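Local coordinates for protein inactive glucansucrase (Lactobacillus reuteri, PDB 5JBD) that belongs to glycosyl hydrolase family 70, is designated an inactive glucansucrase, and has a TIM-barrel fold with a bound calcium ion, at residues 280-285 against 318-323; 339-344 against 386-391; 458-463 against 650-655. All blocks are in the same frame, centred on the assembly; numbering follows the deposited sequence.

All three contacts are parallel strand pairings within one eight-stranded barrel. Interactions 1 and 2, centred about 10 Å apart, are joined by probable backbone hydrogen bonds of Leu339 with Ser318 and Asn320 (Ser318 O to Leu339 N 2.9 Å), which close the barrel between its end strands. Interaction 3 is centred about 9 Å from interaction 2, its Gln462 N lying 2.8 Å from Ser387 O on the adjacent strand. Tyr319 OH packs against Ile652 CG2 at 3.6 Å, bringing interactions 1 and 3 into contact. A glycerol, probably from the crystallisation liquor, lies about 3 Å from the Asp283 side chain between nearest atoms; the calcium ion, bound by Glu237, Asp243, Asn287 and Asn751, is about 7 Å from that of Ala284.

Interaction 1 of 3, residues 280-285 against 318-323; sequences FRVDAA and SYNEGY
Strands 279-282 and 319-320 run parallel, with Arg281 beside Tyr319 and Val282 beside Asn320, a register fixed by hydrogen bonds from Tyr319 N to Phe280 O, Val282 N to Tyr319 O and Glu321 N to Val282 O. Phe280 N adds a bond to Ser318 OG at 3.1 Å. Arg281 holds CG anti to its backbone N (chi1 -178°), with CB and CG both 3.6 Å from Tyr319 CE2. Glu321 CB sits over the centre of one face of the Arg281 guanidinium. Glu321 OE2, well out of that plane, makes a long salt bridge to Arg281 NH2 at 3.9 Å with no N-H directed at it. Arg281 NH1 donates nearly in plane to Asp283 OD1 at 2.9 Å and also pairs with Asp747. Glu321 OE1 receives Ala284 N at 2.8 Å and lies 3.3 Å from Asp283 OD1, a fellow acceptor of like charge. On the sheet face of Val282 and Asn320, Asn320 OD1, buried without a polar partner in the model, rests 3.3 Å from Val282 CG2; Asn320 ND2 binds Gln338. Two carboxylates and an arginine at the C-terminal ends of parallel strands, with a probably crystallisation-derived glycerol bonded to Asp283 OD2, are consistent with a TIM-barrel pocket.

Interaction 2 of 3, residues 339-344 against 386-391; sequences LYMDSG and WSFVTN
Met341 and Trp386 pair in parallel between strands 340-341 and 385-388, and two backbone hydrogen bonds frame them: Trp386 N to Tyr340 O and Asp342 N to Trp386 O, each 2.9 Å. The second is the straighter, with an N-H...O angle of 167°. Further on, where the backbones separate, one water takes over, donating to Asp342 O and accepting from Phe388 N, both at 2.8 Å. Apolar and aromatic contacts centre on Met341. Trp386 has CG between its backbone N and carbonyl carbon (chi1 61°), and over one face of its indole stands Met341 CG, 4.1 Å from the centroid of the five-membered ring, a CH-pi contact. The sulfur continues obliquely past the six-membered ring, with SD 3.5 Å from Trp386 CZ2, as a Met-aromatic contact. The methionine chain then bends at chi3 (100°), and CE meets Phe388 CE1 at 3.7 Å. Leu339 CB meets Trp386 CD1 obliquely, 3.8 Å away. Polar ends are satisfied mostly by neighbours: Trp386 NE1 donates to Asn320 O and the Asp342 carboxylate binds Ser369 and Ile370. The chemistry implies an indole held by its N-H and packed by a polarisable thioether, so dispersion supplements a short backbone pairing.

Interaction 3 of 3, residues 458-463 against 650-655; sequences DTVPQV and HMIYED
Val460 and Ile652 form the apolar centre, crossing at about a right angle with Val460 CG1 3.6 Å from Ile652 CD1. Ile652 has CG1 anti to its carbonyl carbon (chi1 -65°), which sets CG1 against Val460 CG1; its CG2, anti to the backbone N, meets Gln462 CG at 3.7 Å. On the other face of the sheet Val463 CG2 touches Met651 SD at 4.0 Å and Val463 CB lies 4.1 Å from Tyr653 CD1; helices 446-455 and 483-496 pack against this side through Pro461, Val463 and Met651. Strand axes of 460-463 and 652-654 approach to 4.5 Å at 25°, and three hydrogen bonds, Ile652 N to Pro461 O, Val463 N to Ile652 O and Glu654 N to Val463 O, are each 2.9 Å long. At the polar edge Gln462 NE2 stays 3.7 Å from Glu654 OE1, with amide and carboxylate planes 87° apart; it bonds weakly to Val463 O and more strongly to Thr390 O, while Glu654 OE2 binds His392. Such adjacent parallel strands, with helices outside and Gln462 and Ile652 on the inner face, belong to a TIM barrel. Here 186 intervening residues, including most of an antiparallel sheet, separate the neighbours, consistent with the circularly permuted barrel of family 70.

Interaction 1 of 3, residues 280-285 against 318-323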
loop_
_atom_site.group_PDB
_atom_site.type_symbol
_atom_site.label_atom_id
_atom_site.label_comp_id
_atom_site.label_asym_id
_atom_site.label_seq_id
_atom_site.Cartn_x
_atom_site.Cartn_y
_atom_site.Cartn_z
ATOM N N PHE A 280 -1.358 14.773 -5.989
ATOM C CA PHE A 280 -1.240 13.366 -5.603
ATOM C C PHE A 280 -0.171 13.051 -4.575
ATOM O O PHE A 280 0.912 13.658 -4.553
ATOM C CB PHE A 280 -0.965 12.516 -6.839
ATOM C CG PHE A 280 -2.018 12.644 -7.892
ATOM C CD1 PHE A 280 -3.295 12.122 -7.673
ATOM C CD2 PHE A 280 -1.757 13.290 -9.095
ATOM C CE1 PHE A 280 -4.282 12.236 -8.637
ATOM C CE2 PHE A 280 -2.748 13.402 -10.065
ATOM C CZ PHE A 280 -4.007 12.877 -9.839
ATOM N N ARG A 281 -0.494 12.085 -3.720
ATOM C CA ARG A 281 0.489 11.326 -2.980
ATOM C C ARG A 281 0.689 10.053 -3.790
ATOM O O ARG A 281 -0.261 9.298 -3.986
ATOM C CB ARG A 281 -0.010 11.052 -1.554
ATOM C CG ARG A 281 0.946 10.294 -0.655
ATOM C CD ARG A 281 0.846 8.787 -0.839
ATOM N NE ARG A 281 1.534 8.023 0.205
ATOM C CZ ARG A 281 1.581 6.688 0.252
ATOM N NH1 ARG A 281 0.988 5.957 -0.683
ATOM N NH2 ARG A 281 2.199 6.080 1.254
ATOM N N VAL A 282 1.904 9.813 -4.279
ATOM C CA VAL A 282 2.139 8.731 -5.232
ATOM C C VAL A 282 2.619 7.461 -4.522
ATOM O O VAL A 282 3.772 7.376 -4.065
ATOM C CB VAL A 282 3.114 9.154 -6.344
ATOM C CG1 VAL A 282 3.265 8.037 -7.367
ATOM C CG2 VAL A 282 2.624 10.436 -7.015
ATOM N N ASP A 283 1.715 6.485 -4.410
ATOM C CA ASP A 283 2.010 5.225 -3.726
ATOM C C ASP A 283 3.021 4.394 -4.498
ATOM O O ASP A 283 2.951 4.305 -5.737
ATOM C CB ASP A 283 0.727 4.405 -3.576
ATOM C CG ASP A 283 0.935 3.123 -2.780
ATOM O OD1 ASP A 283 1.307 3.205 -1.583
ATOM O OD2 ASP A 283 0.719 2.048 -3.361
ATOM N N ALA A 284 3.975 3.802 -3.784
ATOM C CA ALA A 284 4.930 2.840 -4.380
ATOM C C ALA A 284 5.717 3.417 -5.560
ATOM O O ALA A 284 5.967 2.748 -6.577
ATOM C CB ALA A 284 4.186 1.558 -4.789
ATOM N N ALA A 285 6.106 4.682 -5.434
ATOM C CA ALA A 285 6.820 5.376 -6.522
ATOM C C ALA A 285 8.170 4.751 -6.858
ATOM O O ALA A 285 8.666 4.986 -7.959
ATOM C CB ALA A 285 6.999 6.844 -6.203
ATOM N N SER A 318 2.471 17.712 -5.082
ATOM C CA SER A 318 2.497 16.268 -5.233
ATOM C C SER A 318 3.782 15.701 -4.630
ATOM O O SER A 318 4.837 16.345 -4.670
ATOM C CB SER A 318 2.334 15.877 -6.716
ATOM O OG SER A 318 1.065 16.316 -7.220
ATOM N N TYR A 319 3.693 14.492 -4.083
ATOM C CA TYR A 319 4.774 13.919 -3.279
ATOM C C TYR A 319 4.800 12.402 -3.379
ATOM O O TYR A 319 3.730 11.748 -3.304
ATOM C CB TYR A 319 4.686 14.386 -1.808
ATOM C CG TYR A 319 3.291 14.550 -1.200
ATOM C CD1 TYR A 319 2.557 15.726 -1.389
ATOM C CD2 TYR A 319 2.747 13.575 -0.357
ATOM C CE1 TYR A 319 1.291 15.899 -0.826
ATOM C CE2 TYR A 319 1.487 13.742 0.215
ATOM C CZ TYR A 319 0.763 14.914 -0.018
ATOM O OH TYR A 319 -0.486 15.102 0.560
ATOM N N ASN A 320 6.004 11.851 -3.556
ATOM C CA ASN A 320 6.198 10.432 -3.875
ATOM C C ASN A 320 6.587 9.639 -2.663
ATOM O O ASN A 320 7.535 10.000 -1.984
ATOM C CB ASN A 320 7.300 10.254 -4.934
ATOM C CG ASN A 320 6.912 10.805 -6.294
ATOM O OD1 ASN A 320 5.767 11.183 -6.515
ATOM N ND2 ASN A 320 7.883 10.884 -7.205
ATOM N N GLU A 321 5.885 8.529 -2.413
ATOM C CA GLU A 321 6.238 7.638 -1.316
ATOM C C GLU A 321 7.386 6.756 -1.738
ATOM O O GLU A 321 7.295 6.061 -2.733
ATOM C CB GLU A 321 5.082 6.736 -0.914
ATOM C CG GLU A 321 5.413 5.794 0.254
ATOM C CD GLU A 321 5.001 4.351 0.051
ATOM O OE1 GLU A 321 4.521 3.970 -1.040
ATOM O OE2 GLU A 321 5.145 3.578 1.002
ATOM N N GLY A 322 8.453 6.759 -0.948
ATOM C CA GLY A 322 9.551 5.824 -1.173
ATOM C C GLY A 322 10.593 5.830 -0.074
ATOM O O GLY A 322 10.747 6.819 0.625
ATOM N N TYR A 323 11.296 4.706 0.054
ATOM C CA TYR A 323 12.288 4.459 1.094
ATOM C C TYR A 323 13.713 4.296 0.500
ATOM O O TYR A 323 14.642 3.894 1.207
ATOM C CB TYR A 323 11.869 3.225 1.921
ATOM C CG TYR A 323 10.615 3.471 2.756
ATOM C CD1 TYR A 323 9.344 3.253 2.228
ATOM C CD2 TYR A 323 10.697 3.941 4.069
ATOM C CE1 TYR A 323 8.193 3.484 2.990
ATOM C CE2 TYR A 323 9.553 4.176 4.834
ATOM C CZ TYR A 323 8.302 3.957 4.283
ATOM O OH TYR A 323 7.161 4.201 5.034
#

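Interaction 2 of 3, residues 339-344 against 386-391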
loop_
_atom_site.group_PDB
_atom_site.type_symbol
_atom_site.label_atom_id
_atom_site.label_comp_id
_atom_site.label_asym_id
_atom_site.label_seq_id
_atom_site.Cartn_x
_atom_site.Cartn_y
_atom_site.Cartn_z
ATOM N N LEU A 339 7.742 15.889 -4.790
ATOM C CA LEU A 339 8.628 15.868 -3.625
ATOM C C LEU A 339 9.202 14.476 -3.357
ATOM O O LEU A 339 8.512 13.463 -3.510
ATOM C CB LEU A 339 7.908 16.329 -2.366
ATOM C CG LEU A 339 7.202 17.682 -2.409
ATOM C CD1 LEU A 339 6.679 18.027 -1.020
ATOM C CD2 LEU A 339 8.134 18.760 -2.932
ATOM N N TYR A 340 10.466 14.459 -2.957
ATOM C CA TYR A 340 11.174 13.260 -2.487
ATOM C C TYR A 340 10.787 12.958 -1.024
ATOM O O TYR A 340 10.743 13.874 -0.203
ATOM C CB TYR A 340 12.720 13.479 -2.601
ATOM C CG TYR A 340 13.509 12.497 -1.783
ATOM C CD1 TYR A 340 13.616 11.177 -2.185
ATOM C CD2 TYR A 340 14.135 12.875 -0.586
ATOM C CE1 TYR A 340 14.291 10.243 -1.413
ATOM C CE2 TYR A 340 14.835 11.950 0.181
ATOM C CZ TYR A 340 14.894 10.629 -0.230
ATOM O OH TYR A 340 15.553 9.681 0.529
ATOM N N MET A 341 10.546 11.689 -0.674
ATOM C CA MET A 341 10.250 11.328 0.739
ATOM C C MET A 341 11.538 11.087 1.525
ATOM O O MET A 341 12.275 10.135 1.252
ATOM C CB MET A 341 9.348 10.084 0.832
ATOM C CG MET A 341 8.790 9.843 2.228
ATOM S SD MET A 341 7.438 8.645 2.314
ATOM C CE MET A 341 8.297 7.171 2.859
ATOM N N ASP A 342 11.810 11.948 2.502
ATOM C CA ASP A 342 13.041 11.864 3.307
ATOM C C ASP A 342 12.908 10.811 4.416
ATOM O O ASP A 342 12.795 11.137 5.606
ATOM C CB ASP A 342 13.400 13.257 3.869
ATOM C CG ASP A 342 14.750 13.295 4.570
ATOM O OD1 ASP A 342 15.607 12.388 4.397
ATOM O OD2 ASP A 342 14.976 14.272 5.292
ATOM N N SER A 343 12.939 9.542 4.012
ATOM C CA SER A 343 12.825 8.441 4.962
ATOM C C SER A 343 13.998 8.400 5.941
ATOM O O SER A 343 13.840 7.944 7.079
ATOM C CB SER A 343 12.664 7.093 4.233
ATOM O OG SER A 343 13.820 6.708 3.524
ATOM N N GLY A 344 15.177 8.860 5.491
ATOM C CA GLY A 344 16.345 8.977 6.338
ATOM C C GLY A 344 16.074 9.720 7.632
ATOM O O GLY A 344 16.511 9.286 8.689
ATOM N N TRP A 386 9.452 15.808 1.540
ATOM C CA TRP A 386 8.483 15.677 2.628
ATOM C C TRP A 386 9.022 14.683 3.669
ATOM O O TRP A 386 9.780 13.770 3.336
ATOM C CB TRP A 386 7.063 15.295 2.139
ATOM C CG TRP A 386 6.871 14.003 1.407
ATOM C CD1 TRP A 386 7.490 13.592 0.250
ATOM C CD2 TRP A 386 5.917 12.980 1.726
ATOM N NE1 TRP A 386 7.004 12.364 -0.142
ATOM C CE2 TRP A 386 6.027 11.974 0.734
ATOM C CE3 TRP A 386 4.977 12.816 2.753
ATOM C CZ2 TRP A 386 5.243 10.813 0.749
ATOM C CZ3 TRP A 386 4.189 11.666 2.760
ATOM C CH2 TRP A 386 4.338 10.675 1.766
ATOM N N SER A 387 8.719 14.945 4.935
ATOM C CA SER A 387 9.295 14.170 6.033
ATOM C C SER A 387 8.195 13.860 7.026
ATOM O O SER A 387 7.153 14.519 7.035
ATOM C CB SER A 387 10.450 14.945 6.709
ATOM O OG SER A 387 10.028 16.239 7.132
ATOM N N PHE A 388 8.447 12.893 7.893
ATOM C CA PHE A 388 7.437 12.451 8.842
ATOM C C PHE A 388 8.046 11.822 10.087
ATOM O O PHE A 388 9.163 11.291 10.051
ATOM C CB PHE A 388 6.508 11.428 8.146
ATOM C CG PHE A 388 7.239 10.217 7.651
ATOM C CD1 PHE A 388 7.951 10.268 6.454
ATOM C CD2 PHE A 388 7.298 9.067 8.414
ATOM C CE1 PHE A 388 8.665 9.171 6.001
ATOM C CE2 PHE A 388 8.021 7.964 7.977
ATOM C CZ PHE A 388 8.688 8.014 6.768
ATOM N N VAL A 389 7.263 11.857 11.173
ATOM C CA VAL A 389 7.501 11.102 12.414
ATOM C C VAL A 389 6.821 9.726 12.346
ATOM O O VAL A 389 7.372 8.726 12.827
ATOM C CB VAL A 389 6.976 11.890 13.641
ATOM C CG1 VAL A 389 6.981 11.045 14.919
ATOM C CG2 VAL A 389 7.811 13.164 13.852
ATOM N N THR A 390 5.607 9.687 11.786
ATOM C CA THR A 390 4.875 8.424 11.621
ATOM C C THR A 390 4.097 8.430 10.309
ATOM O O THR A 390 3.686 9.485 9.838
ATOM C CB THR A 390 3.868 8.193 12.786
ATOM O OG1 THR A 390 4.409 8.661 14.034
ATOM C CG2 THR A 390 3.513 6.705 12.912
ATOM N N ASN A 391 3.905 7.255 9.723
ATOM C CA ASN A 391 2.869 7.061 8.714
ATOM C C ASN A 391 2.138 5.734 8.960
ATOM O O ASN A 391 2.483 4.971 9.880
ATOM C CB ASN A 391 3.436 7.183 7.289
ATOM C CG ASN A 391 4.451 6.106 6.954
ATOM O OD1 ASN A 391 4.282 4.935 7.301
ATOM N ND2 ASN A 391 5.520 6.505 6.256
HETATM O O HOH W 1 10.988 11.736 7.617
#

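Interaction 3 of 3, residues 458-463 against 650-655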
loop_
_atom_site.group_PDB
_atom_site.type_symbol
_atom_site.label_atom_id
_atom_site.label_comp_id
_atom_site.label_asym_id
_atom_site.label_seq_id
_atom_site.Cartn_x
_atom_site.Cartn_y
_atom_site.Cartn_z
ATOM N N ASP A 458 13.679 23.497 4.977
ATOM C CA ASP A 458 13.851 22.700 3.774
ATOM C C ASP A 458 13.155 21.337 3.877
ATOM O O ASP A 458 13.771 20.279 3.683
ATOM C CB ASP A 458 15.336 22.587 3.388
ATOM C CG ASP A 458 15.876 23.887 2.793
ATOM O OD1 ASP A 458 15.289 24.391 1.818
ATOM O OD2 ASP A 458 16.882 24.399 3.315
ATOM N N THR A 459 11.874 21.398 4.220
ATOM C CA THR A 459 10.994 20.245 4.159
ATOM C C THR A 459 9.522 20.640 4.220
ATOM O O THR A 459 9.178 21.693 4.742
ATOM C CB THR A 459 11.295 19.215 5.309
ATOM O OG1 THR A 459 10.628 17.976 5.034
ATOM C CG2 THR A 459 10.857 19.739 6.655
ATOM N N VAL A 460 8.656 19.777 3.683
ATOM C CA VAL A 460 7.232 19.830 3.977
ATOM C C VAL A 460 6.948 18.708 4.985
ATOM O O VAL A 460 6.934 17.538 4.616
ATOM C CB VAL A 460 6.355 19.671 2.710
ATOM C CG1 VAL A 460 4.873 19.750 3.076
ATOM C CG2 VAL A 460 6.726 20.726 1.674
ATOM N N PRO A 461 6.752 19.057 6.270
ATOM C CA PRO A 461 6.468 18.018 7.254
ATOM C C PRO A 461 5.068 17.443 7.089
ATOM O O PRO A 461 4.145 18.178 6.687
ATOM C CB PRO A 461 6.572 18.758 8.571
ATOM C CG PRO A 461 6.107 20.136 8.250
ATOM C CD PRO A 461 6.658 20.404 6.871
ATOM N N GLN A 462 4.938 16.147 7.401
ATOM C CA GLN A 462 3.681 15.429 7.345
ATOM C C GLN A 462 3.334 14.887 8.735
ATOM O O GLN A 462 4.091 14.096 9.284
ATOM C CB GLN A 462 3.772 14.306 6.308
ATOM C CG GLN A 462 2.627 13.288 6.267
ATOM C CD GLN A 462 3.043 11.912 6.800
ATOM O OE1 GLN A 462 3.862 11.235 6.186
ATOM N NE2 GLN A 462 2.483 11.505 7.937
ATOM N N VAL A 463 2.187 15.323 9.269
ATOM C CA VAL A 463 1.651 14.866 10.557
ATOM C C VAL A 463 0.752 13.631 10.323
ATOM O O VAL A 463 0.105 13.524 9.266
ATOM C CB VAL A 463 0.861 16.002 11.243
ATOM C CG1 VAL A 463 0.236 15.523 12.550
ATOM C CG2 VAL A 463 1.750 17.217 11.480
ATOM N N HIS A 650 4.244 25.026 3.710
ATOM C CA HIS A 650 3.265 23.935 3.643
ATOM C C HIS A 650 3.468 22.900 4.747
ATOM O O HIS A 650 4.584 22.737 5.291
ATOM C CB HIS A 650 3.318 23.256 2.273
ATOM C CG HIS A 650 2.921 24.166 1.155
ATOM N ND1 HIS A 650 1.792 23.966 0.391
ATOM C CD2 HIS A 650 3.474 25.321 0.709
ATOM C CE1 HIS A 650 1.672 24.957 -0.476
ATOM N NE2 HIS A 650 2.675 25.792 -0.302
ATOM N N MET A 651 2.367 22.237 5.081
ATOM C CA MET A 651 2.334 21.111 6.000
ATOM C C MET A 651 1.248 20.125 5.562
ATOM O O MET A 651 0.092 20.510 5.350
ATOM C CB MET A 651 2.068 21.578 7.436
ATOM C CG MET A 651 1.895 20.437 8.424
ATOM S SD MET A 651 2.010 20.969 10.140
ATOM C CE MET A 651 0.496 21.872 10.277
ATOM N N ILE A 652 1.656 18.863 5.437
ATOM C CA ILE A 652 0.810 17.766 5.017
ATOM C C ILE A 652 0.187 17.088 6.256
ATOM O O ILE A 652 0.807 17.040 7.315
ATOM C CB ILE A 652 1.612 16.734 4.187
ATOM C CG1 ILE A 652 2.082 17.382 2.874
ATOM C CG2 ILE A 652 0.771 15.489 3.881
ATOM C CD1 ILE A 652 3.236 16.664 2.213
ATOM N N TYR A 653 -1.048 16.588 6.103
ATOM C CA TYR A 653 -1.716 15.768 7.130
ATOM C C TYR A 653 -2.195 14.452 6.523
ATOM O O TYR A 653 -2.971 14.468 5.562
ATOM C CB TYR A 653 -2.892 16.541 7.707
ATOM C CG TYR A 653 -3.654 15.831 8.805
ATOM C CD1 TYR A 653 -3.043 15.530 10.020
ATOM C CD2 TYR A 653 -4.997 15.489 8.647
ATOM C CE1 TYR A 653 -3.745 14.904 11.049
ATOM C CE2 TYR A 653 -5.708 14.843 9.661
ATOM C CZ TYR A 653 -5.088 14.564 10.866
ATOM O OH TYR A 653 -5.790 13.940 11.872
ATOM N N GLU A 654 -1.687 13.328 7.038
ATOM C CA GLU A 654 -2.136 12.001 6.623
ATOM C C GLU A 654 -3.443 11.730 7.365
ATOM O O GLU A 654 -3.443 11.664 8.591
ATOM C CB GLU A 654 -1.109 10.886 6.944
ATOM C CG GLU A 654 -1.618 9.512 6.505
ATOM C CD GLU A 654 -0.609 8.377 6.580
ATOM O OE1 GLU A 654 0.442 8.500 7.215
ATOM O OE2 GLU A 654 -0.898 7.324 5.983
ATOM N N ASP A 655 -4.533 11.561 6.628
ATOM C CA ASP A 655 -5.880 11.556 7.242
ATOM C C ASP A 655 -6.407 10.202 7.722
ATOM O O ASP A 655 -7.546 10.124 8.182
ATOM C CB ASP A 655 -6.896 12.221 6.298
ATOM C CG ASP A 655 -7.561 11.259 5.330
ATOM O OD1 ASP A 655 -7.014 10.172 5.021
ATOM O OD2 ASP A 655 -8.670 11.622 4.865
#